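Local coordinates for protein coenzyme f420-dependent n5,n10-methylenetetrahydromethanopterin reductase (Methanopyrus kandleri, PDB 1EZW) that catalyses the reversible, coenzyme F420-dependent reduction of methylene-tetrahydromethanopterin to methyl-tetrahydromethanopterin, a step of methanogenesis from carbon dioxide, at residues G47-A52 and I59-G64; T82-W85 and R90-I93; Y33-D38 and P172-A177; I75-I80 and Y139-G144. One frame throughout, in Å; residues are numbered along the deposited sequence.

Interaction 1: G47-A52 and I59-G64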
loop_
_atom_site.group_PDB
_atom_site.type_symbol
_atom_site.label_atom_id
_atom_site.label_comp_id
_atom_site.label_asym_id
_atom_site.label_seq_id
_atom_site.Cartn_x
_atom_site.Cartn_y
_atom_site.Cartn_z
ATOM N N GLY A 47 -8.710 5.143 -8.698
ATOM C CA GLY A 47 -7.362 5.315 -8.149
ATOM C C GLY A 47 -7.394 5.677 -6.672
ATOM O O GLY A 47 -6.680 5.073 -5.858
ATOM N N VAL A 48 -8.226 6.668 -6.326
ATOM C CA VAL A 48 -8.338 7.127 -4.955
ATOM C C VAL A 48 -8.904 6.019 -4.048
ATOM O O VAL A 48 -8.400 5.810 -2.943
ATOM C CB VAL A 48 -9.237 8.392 -4.896
ATOM C CG1 VAL A 48 -9.482 8.817 -3.429
ATOM C CG2 VAL A 48 -8.557 9.517 -5.667
ATOM N N LEU A 49 -9.959 5.322 -4.480
ATOM C CA LEU A 49 -10.487 4.260 -3.603
ATOM C C LEU A 49 -9.577 3.043 -3.481
ATOM O O LEU A 49 -9.578 2.390 -2.444
ATOM C CB LEU A 49 -11.888 3.847 -4.068
ATOM C CG LEU A 49 -12.980 4.896 -3.805
ATOM C CD1 LEU A 49 -14.227 4.452 -4.607
ATOM C CD2 LEU A 49 -13.288 5.019 -2.335
ATOM N N THR A 50 -8.792 2.735 -4.510
ATOM C CA THR A 50 -7.859 1.628 -4.396
ATOM C C THR A 50 -6.774 2.022 -3.385
ATOM O O THR A 50 -6.397 1.231 -2.522
ATOM C CB THR A 50 -7.241 1.277 -5.766
ATOM O OG1 THR A 50 -8.285 0.821 -6.636
ATOM C CG2 THR A 50 -6.254 0.104 -5.596
ATOM N N LEU A 51 -6.312 3.263 -3.457
ATOM C CA LEU A 51 -5.301 3.714 -2.487
ATOM C C LEU A 51 -5.947 3.703 -1.079
ATOM O O LEU A 51 -5.353 3.250 -0.108
ATOM C CB LEU A 51 -4.865 5.127 -2.819
ATOM C CG LEU A 51 -3.803 5.751 -1.909
ATOM C CD1 LEU A 51 -2.486 4.921 -1.968
ATOM C CD2 LEU A 51 -3.588 7.172 -2.368
ATOM N N ALA A 52 -7.185 4.184 -0.970
ATOM C CA ALA A 52 -7.828 4.156 0.358
ATOM C C ALA A 52 -8.009 2.728 0.845
ATOM O O ALA A 52 -7.901 2.465 2.082
ATOM C CB ALA A 52 -9.218 4.884 0.295
ATOM N N ILE A 59 -13.722 0.100 6.921
ATOM C CA ILE A 59 -14.743 0.967 6.355
ATOM C C ILE A 59 -15.154 0.519 4.945
ATOM O O ILE A 59 -14.314 0.053 4.166
ATOM C CB ILE A 59 -14.243 2.436 6.372
ATOM C CG1 ILE A 59 -15.400 3.399 6.160
ATOM C CG2 ILE A 59 -13.156 2.634 5.321
ATOM C CD1 ILE A 59 -14.963 4.871 6.483
ATOM N N LYS A 60 -16.450 0.631 4.640
ATOM C CA LYS A 60 -16.912 0.290 3.283
ATOM C C LYS A 60 -16.544 1.458 2.384
ATOM O O LYS A 60 -16.544 2.628 2.800
ATOM C CB LYS A 60 -18.398 -0.033 3.301
ATOM C CG LYS A 60 -18.624 -1.313 4.124
ATOM C CD LYS A 60 -20.114 -1.709 4.275
ATOM C CE LYS A 60 -20.679 -1.289 5.603
ATOM N NZ LYS A 60 -21.966 -2.057 5.845
ATOM N N LEU A 61 -16.185 1.106 1.140
ATOM C CA LEU A 61 -15.623 2.020 0.114
ATOM C C LEU A 61 -16.317 1.978 -1.238
ATOM O O LEU A 61 -16.521 0.894 -1.761
ATOM C CB LEU A 61 -14.140 1.603 -0.201
ATOM C CG LEU A 61 -12.760 2.113 0.241
ATOM C CD1 LEU A 61 -12.855 3.088 1.389
ATOM C CD2 LEU A 61 -11.872 0.903 0.610
ATOM N N GLY A 62 -16.678 3.118 -1.810
ATOM C CA GLY A 62 -17.181 3.026 -3.178
ATOM C C GLY A 62 -17.455 4.364 -3.764
ATOM O O GLY A 62 -17.413 5.426 -3.085
ATOM N N PRO A 63 -17.778 4.361 -5.066
ATOM C CA PRO A 63 -18.078 5.603 -5.744
ATOM C C PRO A 63 -19.403 6.167 -5.235
ATOM O O PRO A 63 -20.369 5.423 -5.115
ATOM C CB PRO A 63 -18.118 5.182 -7.220
ATOM C CG PRO A 63 -18.592 3.767 -7.170
ATOM C CD PRO A 63 -17.842 3.196 -5.978
ATOM N N GLY A 64 -19.429 7.471 -4.951
ATOM C CA GLY A 64 -20.647 8.125 -4.473
ATOM C C GLY A 64 -20.701 9.506 -5.091
ATOM O O GLY A 64 -20.311 10.492 -4.448
#
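Leu49 sets its CD1 methyl over one face of the Gly62-Pro63 peptide, directly above Gly62 C, with CD1 and C 3.3 Å apart, while Pro63 CD, lying in that same peptide plane at its rim, is 4.1 Å from the methyl. This is the helix-on-strand contact of a right-handed beta-alpha-beta unit in a TIM barrel: strand 33-36 leads into helix 45-54, which returns antiparallel to strand 60-63. The short axes of helix 47-52 and strand 60-63 run at 172° and approach to 8.7 Å, a spacing filled by leucine and alanine side chains. Leu49 reaches the strand because its CG stands anti to the carbonyl carbon (chi1 -71°), which points the branch at the strand, CD1 over the Gly62-Pro63 peptide and CD2 toward Leu61. Its neighbours complete the packing, with Ile36 on strand 33-36 and Leu83 on helix 73-86. Gly62 suits this passage: a beta carbon there would point away from the helix and collide with Pro63 CD. Leu61 comes the other way alongside Leu49, its CG 3.9 Å from Leu49 CD2, and Ala52 CB faces it one helical turn on; as Leu61 is modelled in two conformations, the placing of its branches is less certain. Beyond the helix, Thr50 packs on Gly47 of a second subunit, and the chain just after helix 45-54 carries Thr56 and Ser57, which bind a magnesium ion. Nearer Leu61, the other methyl of Leu49 also meets backbone, CD2 resting 3.9 Å from Gly62 N.

Interaction 2: T82-W85 and R90-I93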
loop_
_atom_site.group_PDB
_atom_site.type_symbol
_atom_site.label_atom_id
_atom_site.label_comp_id
_atom_site.label_asym_id
_atom_site.label_seq_id
_atom_site.Cartn_x
_atom_site.Cartn_y
_atom_site.Cartn_z
ATOM N N THR A 82 -13.217 -5.199 -8.756
ATOM C CA THR A 82 -11.768 -5.054 -8.473
ATOM C C THR A 82 -11.581 -4.389 -7.110
ATOM O O THR A 82 -10.793 -4.863 -6.305
ATOM C CB THR A 82 -11.091 -4.255 -9.600
ATOM O OG1 THR A 82 -11.317 -4.947 -10.841
ATOM C CG2 THR A 82 -9.539 -4.150 -9.381
ATOM N N LEU A 83 -12.286 -3.273 -6.898
ATOM C CA LEU A 83 -12.238 -2.582 -5.607
ATOM C C LEU A 83 -12.677 -3.557 -4.522
ATOM O O LEU A 83 -12.073 -3.591 -3.450
ATOM C CB LEU A 83 -13.184 -1.401 -5.589
ATOM C CG LEU A 83 -13.237 -0.597 -4.281
ATOM C CD1 LEU A 83 -11.835 -0.081 -3.882
ATOM C CD2 LEU A 83 -14.147 0.608 -4.501
ATOM N N ASP A 84 -13.732 -4.348 -4.761
ATOM C CA ASP A 84 -14.172 -5.294 -3.722
ATOM C C ASP A 84 -13.090 -6.330 -3.384
ATOM O O ASP A 84 -12.835 -6.649 -2.213
ATOM C CB ASP A 84 -15.418 -6.060 -4.188
ATOM C CG ASP A 84 -16.123 -6.732 -3.042
ATOM O OD1 ASP A 84 -16.348 -7.956 -3.113
ATOM O OD2 ASP A 84 -16.428 -5.995 -2.061
ATOM N N TRP A 85 -12.455 -6.880 -4.412
ATOM C CA TRP A 85 -11.439 -7.885 -4.180
ATOM C C TRP A 85 -10.240 -7.277 -3.420
ATOM O O TRP A 85 -9.767 -7.824 -2.404
ATOM C CB TRP A 85 -10.981 -8.475 -5.531
ATOM C CG TRP A 85 -10.124 -9.692 -5.340
ATOM C CD1 TRP A 85 -10.537 -11.019 -5.377
ATOM C CD2 TRP A 85 -8.723 -9.710 -5.057
ATOM N NE1 TRP A 85 -9.454 -11.849 -5.128
ATOM C CE2 TRP A 85 -8.338 -11.073 -4.929
ATOM C CE3 TRP A 85 -7.748 -8.710 -4.886
ATOM C CZ2 TRP A 85 -7.013 -11.456 -4.644
ATOM C CZ3 TRP A 85 -6.439 -9.090 -4.589
ATOM C CH2 TRP A 85 -6.079 -10.450 -4.472
ATOM N N ARG A 90 -15.183 -5.036 0.825
ATOM C CA ARG A 90 -15.730 -3.810 1.394
ATOM C C ARG A 90 -16.343 -2.826 0.399
ATOM O O ARG A 90 -16.660 -1.705 0.767
ATOM C CB ARG A 90 -14.646 -3.063 2.208
ATOM C CG ARG A 90 -14.297 -3.797 3.481
ATOM C CD ARG A 90 -13.254 -3.017 4.250
ATOM N NE ARG A 90 -11.933 -3.032 3.610
ATOM C CZ ARG A 90 -11.152 -1.953 3.520
ATOM N NH1 ARG A 90 -9.950 -2.051 2.943
ATOM N NH2 ARG A 90 -11.592 -0.768 3.925
ATOM N N ALA A 91 -16.486 -3.231 -0.857
ATOM C CA ALA A 91 -17.032 -2.316 -1.828
ATOM C C ALA A 91 -18.518 -2.026 -1.656
ATOM O O ALA A 91 -19.270 -2.878 -1.184
ATOM C CB ALA A 91 -16.796 -2.854 -3.253
ATOM N N ILE A 92 -18.884 -0.835 -2.082
ATOM C CA ILE A 92 -20.293 -0.402 -2.136
ATOM C C ILE A 92 -20.448 0.326 -3.465
ATOM O O ILE A 92 -19.477 0.864 -4.035
ATOM C CB ILE A 92 -20.679 0.529 -0.959
ATOM C CG1 ILE A 92 -19.808 1.790 -0.965
ATOM C CG2 ILE A 92 -20.592 -0.252 0.348
ATOM C CD1 ILE A 92 -19.930 2.702 0.299
ATOM N N ILE A 93 -21.672 0.379 -3.998
ATOM C CA ILE A 93 -21.882 1.087 -5.257
ATOM C C ILE A 93 -22.838 2.267 -5.020
ATOM O O ILE A 93 -23.878 2.060 -4.387
ATOM C CB ILE A 93 -22.604 0.166 -6.276
ATOM C CG1 ILE A 93 -21.737 -1.044 -6.606
ATOM C CG2 ILE A 93 -22.965 0.982 -7.542
ATOM C CD1 ILE A 93 -22.534 -2.195 -7.274
#
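Asp84 and Ala91 form the tight half of this contact. The amide of Ala91 gives a hydrogen bond to Asp84, 3.0 Å from N to OD2 with an angle of 156° at the hydrogen, and OD2 accepts through its anti lone pair, the one away from the other carboxylate oxygen. Beside that bond the methyl of Ala91 presses on the aspartate stem, Ala91 CB lying 3.6 Å from Asp84 CB. A chi1 of -164° carries the carboxylate of Asp84 away from its own backbone N and across to segment 90-93. Its second oxygen, OD1, accepts from the amides of Ile166 and Gln167, an environment of N-H donors that would be expected to favour the ionised carboxylate. Replacing Asp84 by alanine is likely to leave the amides of Ala91, Ile166 and Gln167 without the carboxylate that accepts from them, and segment 90-93 less firmly fixed to the helix. The contact is looser elsewhere: Leu83 CG stands 4.3 Å from Ala91 CB, and the side chain of Arg90 turns away to Ser87 O, Ile59 O and Thr56 OG1, near a bound magnesium ion. In the barrel, the contact lies just where helix 73-86 hands over to strand 93-95. Arg90 and Ile92 pair through their backbones with Leu61 of strand 60-63, and Ile93 pairs with Pro172 and with Tyr174 of strand 173-176.

Interaction 3: Y33-D38 and P172-A177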
loop_
_atom_site.group_PDB
_atom_site.type_symbol
_atom_site.label_atom_id
_atom_site.label_comp_id
_atom_site.label_asym_id
_atom_site.label_seq_id
_atom_site.Cartn_x
_atom_site.Cartn_y
_atom_site.Cartn_z
ATOM N N TYR A 33 -19.019 3.962 6.343
ATOM C CA TYR A 33 -19.025 4.132 4.885
ATOM C C TYR A 33 -18.177 5.280 4.435
ATOM O O TYR A 33 -18.195 6.329 5.060
ATOM C CB TYR A 33 -20.441 4.444 4.363
ATOM C CG TYR A 33 -21.420 3.340 4.629
ATOM C CD1 TYR A 33 -22.040 3.206 5.881
ATOM C CD2 TYR A 33 -21.719 2.411 3.639
ATOM C CE1 TYR A 33 -22.940 2.165 6.130
ATOM C CE2 TYR A 33 -22.613 1.371 3.863
ATOM C CZ TYR A 33 -23.222 1.259 5.127
ATOM O OH TYR A 33 -24.062 0.195 5.370
ATOM N N ALA A 34 -17.480 5.114 3.296
ATOM C CA ALA A 34 -16.706 6.236 2.732
ATOM C C ALA A 34 -17.069 6.268 1.235
ATOM O O ALA A 34 -16.917 5.248 0.515
ATOM C CB ALA A 34 -15.158 6.007 2.912
ATOM N N TRP A 35 -17.536 7.429 0.811
ATOM C CA TRP A 35 -17.992 7.658 -0.550
ATOM C C TRP A 35 -17.103 8.656 -1.241
ATOM O O TRP A 35 -16.831 9.724 -0.709
ATOM C CB TRP A 35 -19.414 8.236 -0.538
ATOM C CG TRP A 35 -20.440 7.362 0.152
ATOM C CD1 TRP A 35 -20.935 7.489 1.443
ATOM C CD2 TRP A 35 -21.143 6.264 -0.435
ATOM N NE1 TRP A 35 -21.902 6.544 1.667
ATOM C CE2 TRP A 35 -22.053 5.776 0.533
ATOM C CE3 TRP A 35 -21.097 5.642 -1.696
ATOM C CZ2 TRP A 35 -22.921 4.686 0.285
ATOM C CZ3 TRP A 35 -21.967 4.555 -1.942
ATOM C CH2 TRP A 35 -22.863 4.094 -0.949
ATOM N N ILE A 36 -16.676 8.319 -2.455
ATOM C CA ILE A 36 -15.800 9.225 -3.203
ATOM C C ILE A 36 -16.514 9.586 -4.497
ATOM O O ILE A 36 -16.914 8.707 -5.263
ATOM C CB ILE A 36 -14.425 8.568 -3.514
ATOM C CG1 ILE A 36 -13.615 8.457 -2.208
ATOM C CG2 ILE A 36 -13.638 9.458 -4.503
ATOM C CD1 ILE A 36 -13.290 9.867 -1.636
ATOM N N CYS A 37 -16.698 10.881 -4.732
ATOM C CA CYS A 37 -17.395 11.362 -5.925
ATOM C C CYS A 37 -16.678 10.994 -7.215
ATOM O O CYS A 37 -15.464 10.776 -7.229
ATOM C CB CYS A 37 -17.541 12.870 -5.840
ATOM S SG CYS A 37 -18.143 13.321 -4.235
ATOM N N ASP A 38 -17.448 10.906 -8.296
ATOM C CA ASP A 38 -16.898 10.543 -9.598
ATOM C C ASP A 38 -17.072 11.653 -10.613
ATOM O O ASP A 38 -18.118 11.716 -11.281
ATOM C CB ASP A 38 -17.581 9.228 -10.087
ATOM C CG ASP A 38 -17.255 8.892 -11.537
ATOM O OD1 ASP A 38 -16.112 9.176 -11.928
ATOM O OD2 ASP A 38 -18.133 8.351 -12.249
ATOM N N PRO A 172 -23.629 -3.889 -1.760
ATOM C CA PRO A 172 -24.807 -3.010 -1.716
ATOM C C PRO A 172 -24.910 -2.057 -2.877
ATOM O O PRO A 172 -23.920 -1.491 -3.319
ATOM C CB PRO A 172 -24.649 -2.236 -0.409
ATOM C CG PRO A 172 -23.629 -2.990 0.390
ATOM C CD PRO A 172 -22.680 -3.569 -0.681
ATOM N N PHE A 173 -26.140 -1.861 -3.357
ATOM C CA PHE A 173 -26.392 -0.960 -4.446
ATOM C C PHE A 173 -27.153 0.248 -3.934
ATOM O O PHE A 173 -28.309 0.130 -3.528
ATOM C CB PHE A 173 -27.256 -1.651 -5.528
ATOM C CG PHE A 173 -27.471 -0.819 -6.758
ATOM C CD1 PHE A 173 -26.434 -0.618 -7.694
ATOM C CD2 PHE A 173 -28.717 -0.238 -7.008
ATOM C CE1 PHE A 173 -26.634 0.135 -8.849
ATOM C CE2 PHE A 173 -28.922 0.525 -8.167
ATOM C CZ PHE A 173 -27.898 0.718 -9.091
ATOM N N TYR A 174 -26.510 1.405 -3.920
ATOM C CA TYR A 174 -27.184 2.630 -3.488
ATOM C C TYR A 174 -27.466 3.508 -4.693
ATOM O O TYR A 174 -26.633 3.650 -5.580
ATOM C CB TYR A 174 -26.269 3.437 -2.524
ATOM C CG TYR A 174 -26.206 2.904 -1.120
ATOM C CD1 TYR A 174 -25.665 1.647 -0.833
ATOM C CD2 TYR A 174 -26.696 3.668 -0.057
ATOM C CE1 TYR A 174 -25.611 1.159 0.469
ATOM C CE2 TYR A 174 -26.658 3.193 1.266
ATOM C CZ TYR A 174 -26.112 1.930 1.522
ATOM O OH TYR A 174 -26.043 1.366 2.764
ATOM N N MET A 175 -28.645 4.122 -4.746
ATOM C CA MET A 175 -28.962 5.001 -5.838
ATOM C C MET A 175 -29.083 6.451 -5.422
ATOM O O MET A 175 -29.729 6.746 -4.417
ATOM C CB MET A 175 -30.321 4.616 -6.416
ATOM C CG MET A 175 -30.253 3.659 -7.506
ATOM S SD MET A 175 -31.983 3.503 -8.173
ATOM C CE MET A 175 -32.347 4.757 -8.711
ATOM N N GLY A 176 -28.500 7.352 -6.189
ATOM C CA GLY A 176 -28.685 8.757 -5.891
ATOM C C GLY A 176 -30.126 9.087 -6.312
ATOM O O GLY A 176 -30.612 8.578 -7.324
ATOM N N ALA A 177 -30.824 9.918 -5.551
ATOM C CA ALA A 177 -32.211 10.243 -5.930
ATOM C C ALA A 177 -32.616 11.577 -5.372
ATOM O O ALA A 177 -32.365 11.865 -4.213
ATOM C CB ALA A 177 -33.175 9.157 -5.395
#
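Tyr174 meets Trp35 from its first side-chain atom onward: Tyr174 CB is 3.8 Å from Trp35 CH2. At the root of the ring the approach tightens, Tyr174 CG lying 3.6 Å from the same CH2, which stands over one face of the phenol, toward its rim. Farther along, CD1 remains against CH2, whereas CD2 and CE2 come under Trp35 CZ2, with Tyr174 CD2 at 3.9 Å from it. The pair is therefore T-shaped, the indole edge driven at the tyrosine face, with six-membered ring centroids 5.1 Å apart and planes at 66°. Pro172 CB sits at the edge of the phenol, in its plane. The rings meet in the interior of the eight-stranded TIM barrel: strands 33-36 and 173-176 are not neighbours in the sheet, and with Trp35 and Tyr174 CA atoms 10.9 Å apart the side chains alone bridge them. At the tip, Tyr174 OH lies 3.6 Å from Tyr33 CE2, the two side chains crossing at about a right angle. That hydroxyl is hydrogen-bonded to Asp225 OD2, and Tyr33 OH to Lys60 NZ. A leucine in place of Tyr174 would probably deprive the indole edge of the face it packs on and leave the Asp225 carboxylate without its hydroxyl partner. The pyrrole side of Trp35 is held separately, NE1 hydrogen-bonding to Gln321 OE1, while a further edge-to-face pair links Trp35 to Tyr229.

Interaction 4: I75-I80 and Y139-G144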
loop_
_atom_site.group_PDB
_atom_site.type_symbol
_atom_site.label_atom_id
_atom_site.label_comp_id
_atom_site.label_asym_id
_atom_site.label_seq_id
_atom_site.Cartn_x
_atom_site.Cartn_y
_atom_site.Cartn_z
ATOM N N ILE A 75 -17.552 -1.964 -17.717
ATOM C CA ILE A 75 -16.325 -1.386 -17.137
ATOM C C ILE A 75 -16.622 -0.979 -15.667
ATOM O O ILE A 75 -15.807 -1.218 -14.757
ATOM C CB ILE A 75 -15.850 -0.201 -17.955
ATOM C CG1 ILE A 75 -15.315 -0.713 -19.308
ATOM C CG2 ILE A 75 -14.771 0.589 -17.194
ATOM C CD1 ILE A 75 -14.113 -1.663 -19.163
ATOM N N THR A 76 -17.773 -0.362 -15.423
ATOM C CA THR A 76 -18.116 -0.036 -14.035
ATOM C C THR A 76 -18.181 -1.338 -13.206
ATOM O O THR A 76 -17.667 -1.392 -12.089
ATOM C CB THR A 76 -19.477 0.715 -13.992
ATOM O OG1 THR A 76 -19.313 1.997 -14.611
ATOM C CG2 THR A 76 -19.938 0.887 -12.530
ATOM N N ALA A 77 -18.803 -2.409 -13.744
ATOM C CA ALA A 77 -18.868 -3.676 -13.015
ATOM C C ALA A 77 -17.445 -4.171 -12.650
ATOM O O ALA A 77 -17.186 -4.600 -11.517
ATOM C CB ALA A 77 -19.593 -4.738 -13.859
ATOM N N SER A 78 -16.566 -4.190 -13.652
ATOM C CA SER A 78 -15.189 -4.591 -13.415
ATOM C C SER A 78 -14.551 -3.739 -12.296
ATOM O O SER A 78 -13.893 -4.310 -11.389
ATOM C CB SER A 78 -14.366 -4.432 -14.713
ATOM O OG SER A 78 -12.983 -4.746 -14.473
ATOM N N ASN A 79 -14.717 -2.405 -12.357
ATOM C CA ASN A 79 -14.166 -1.514 -11.306
ATOM C C ASN A 79 -14.658 -1.953 -9.930
ATOM O O ASN A 79 -13.862 -2.121 -9.006
ATOM C CB ASN A 79 -14.592 -0.064 -11.485
ATOM C CG ASN A 79 -13.940 0.577 -12.647
ATOM O OD1 ASN A 79 -12.975 0.048 -13.158
ATOM N ND2 ASN A 79 -14.434 1.751 -13.065
ATOM N N ILE A 80 -15.974 -2.145 -9.805
ATOM C CA ILE A 80 -16.527 -2.538 -8.514
ATOM C C ILE A 80 -16.021 -3.890 -8.047
ATOM O O ILE A 80 -15.644 -4.042 -6.855
ATOM C CB ILE A 80 -18.084 -2.514 -8.565
ATOM C CG1 ILE A 80 -18.537 -1.095 -8.891
ATOM C CG2 ILE A 80 -18.666 -3.109 -7.280
ATOM C CD1 ILE A 80 -18.157 -0.044 -7.845
ATOM N N TYR A 139 -24.857 -6.711 -11.608
ATOM C CA TYR A 139 -25.052 -7.892 -10.795
ATOM C C TYR A 139 -24.897 -9.188 -11.579
ATOM O O TYR A 139 -24.458 -10.182 -11.014
ATOM C CB TYR A 139 -26.376 -7.773 -10.014
ATOM C CG TYR A 139 -26.117 -6.804 -8.852
ATOM C CD1 TYR A 139 -26.186 -5.416 -9.042
ATOM C CD2 TYR A 139 -25.700 -7.295 -7.616
ATOM C CE1 TYR A 139 -25.838 -4.510 -8.007
ATOM C CE2 TYR A 139 -25.345 -6.405 -6.556
ATOM C CZ TYR A 139 -25.417 -5.028 -6.772
ATOM O OH TYR A 139 -25.066 -4.142 -5.778
ATOM N N GLN A 140 -25.220 -9.180 -12.875
ATOM C CA GLN A 140 -24.915 -10.375 -13.662
ATOM C C GLN A 140 -23.393 -10.599 -13.653
ATOM O O GLN A 140 -22.933 -11.740 -13.543
ATOM C CB GLN A 140 -25.367 -10.267 -15.116
ATOM C CG GLN A 140 -26.905 -10.419 -15.298
ATOM C CD GLN A 140 -27.248 -10.560 -16.767
ATOM O OE1 GLN A 140 -26.488 -11.181 -17.514
ATOM N NE2 GLN A 140 -28.427 -10.037 -17.184
ATOM N N TYR A 141 -22.624 -9.513 -13.741
ATOM C CA TYR A 141 -21.153 -9.579 -13.736
ATOM C C TYR A 141 -20.655 -10.118 -12.383
ATOM O O TYR A 141 -19.802 -11.001 -12.318
ATOM C CB TYR A 141 -20.608 -8.165 -14.000
ATOM C CG TYR A 141 -19.100 -8.081 -14.154
ATOM C CD1 TYR A 141 -18.513 -7.987 -15.406
ATOM C CD2 TYR A 141 -18.270 -8.110 -13.031
ATOM C CE1 TYR A 141 -17.102 -7.912 -15.556
ATOM C CE2 TYR A 141 -16.868 -8.034 -13.164
ATOM C CZ TYR A 141 -16.294 -7.933 -14.422
ATOM O OH TYR A 141 -14.909 -7.789 -14.573
ATOM N N LEU A 142 -21.194 -9.581 -11.294
ATOM C CA LEU A 142 -20.814 -10.018 -9.947
ATOM C C LEU A 142 -21.227 -11.460 -9.646
ATOM O O LEU A 142 -20.626 -12.106 -8.777
ATOM C CB LEU A 142 -21.409 -9.066 -8.895
ATOM C CG LEU A 142 -20.887 -7.645 -8.910
ATOM C CD1 LEU A 142 -21.676 -6.823 -7.866
ATOM C CD2 LEU A 142 -19.401 -7.644 -8.519
ATOM N N GLU A 143 -22.258 -11.972 -10.345
ATOM C CA GLU A 143 -22.646 -13.368 -10.166
ATOM C C GLU A 143 -21.718 -14.292 -10.956
ATOM O O GLU A 143 -21.827 -15.523 -10.856
ATOM C CB GLU A 143 -24.115 -13.608 -10.601
ATOM C CG GLU A 143 -25.139 -12.892 -9.695
ATOM C CD GLU A 143 -25.369 -13.600 -8.374
ATOM O OE1 GLU A 143 -24.595 -14.527 -8.053
ATOM O OE2 GLU A 143 -26.329 -13.235 -7.643
ATOM N N GLY A 144 -20.811 -13.706 -11.744
ATOM C CA GLY A 144 -19.851 -14.494 -12.520
ATOM C C GLY A 144 -20.125 -14.601 -14.013
ATOM O O GLY A 144 -19.319 -15.202 -14.768
#
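The ring of Tyr141 lies broadside to helix 73-86, one face turned onto Ala77 and the backbone of Ser78. Ala77 CB stands over that face in a CH-pi contact, 3.8 Å from the ring centroid and 28° off the normal; its nearest atom is Tyr141 CG, at 3.4 Å. Toward the far end of the ring Ser78 N stands above the same face, 3.8 Å from Tyr141 CZ. Because CG is anti to the backbone N (chi1 -175°), Tyr141 extends straight off helix 127-142, and its hydroxyl ends beside Ser78, with OH 3.4 Å from Ser78 CB. Two of the barrel's outer helices thus meet through one aromatic slab laid on a small-residue surface, where alanine and serine permit a close approach. Just beyond, helix 127-142 closes in a Schellman motif: Gly144, with positive phi, returns its N to Tyr141 O at 2.9 Å. Within the subunit the contact is dispersive, but the polar tips face a partner: Tyr141 OH bonds to Tyr40 O of a second subunit and Ser78 OG to Asn42 O of that subunit, so a helix pair packed by apolar surfaces also offers two hydroxyls to the interface with that subunit.

All four contacts are buried, yet they sample successive layers of one barrel. Interaction 3 is innermost, an aromatic packing across the barrel interior; interaction 1 lies farther out, where a helix covers a strand with aliphatic groups; interaction 2 mixes a methyl with a buried carboxylate; interaction 4, the outermost, joins two helices. Interactions 1, 2 and 4 all touch a second subunit. Interactions 2 and 4 share helix 73-86, while interactions 1 and 3 meet on the neighbouring strands 60-63 and 33-36, where Lys60 O bonds to Ala34 N. Ile92 of interaction 2 packs on Trp35 of interaction 3, and Ile80 of interaction 4 touches Pro63 of interaction 1.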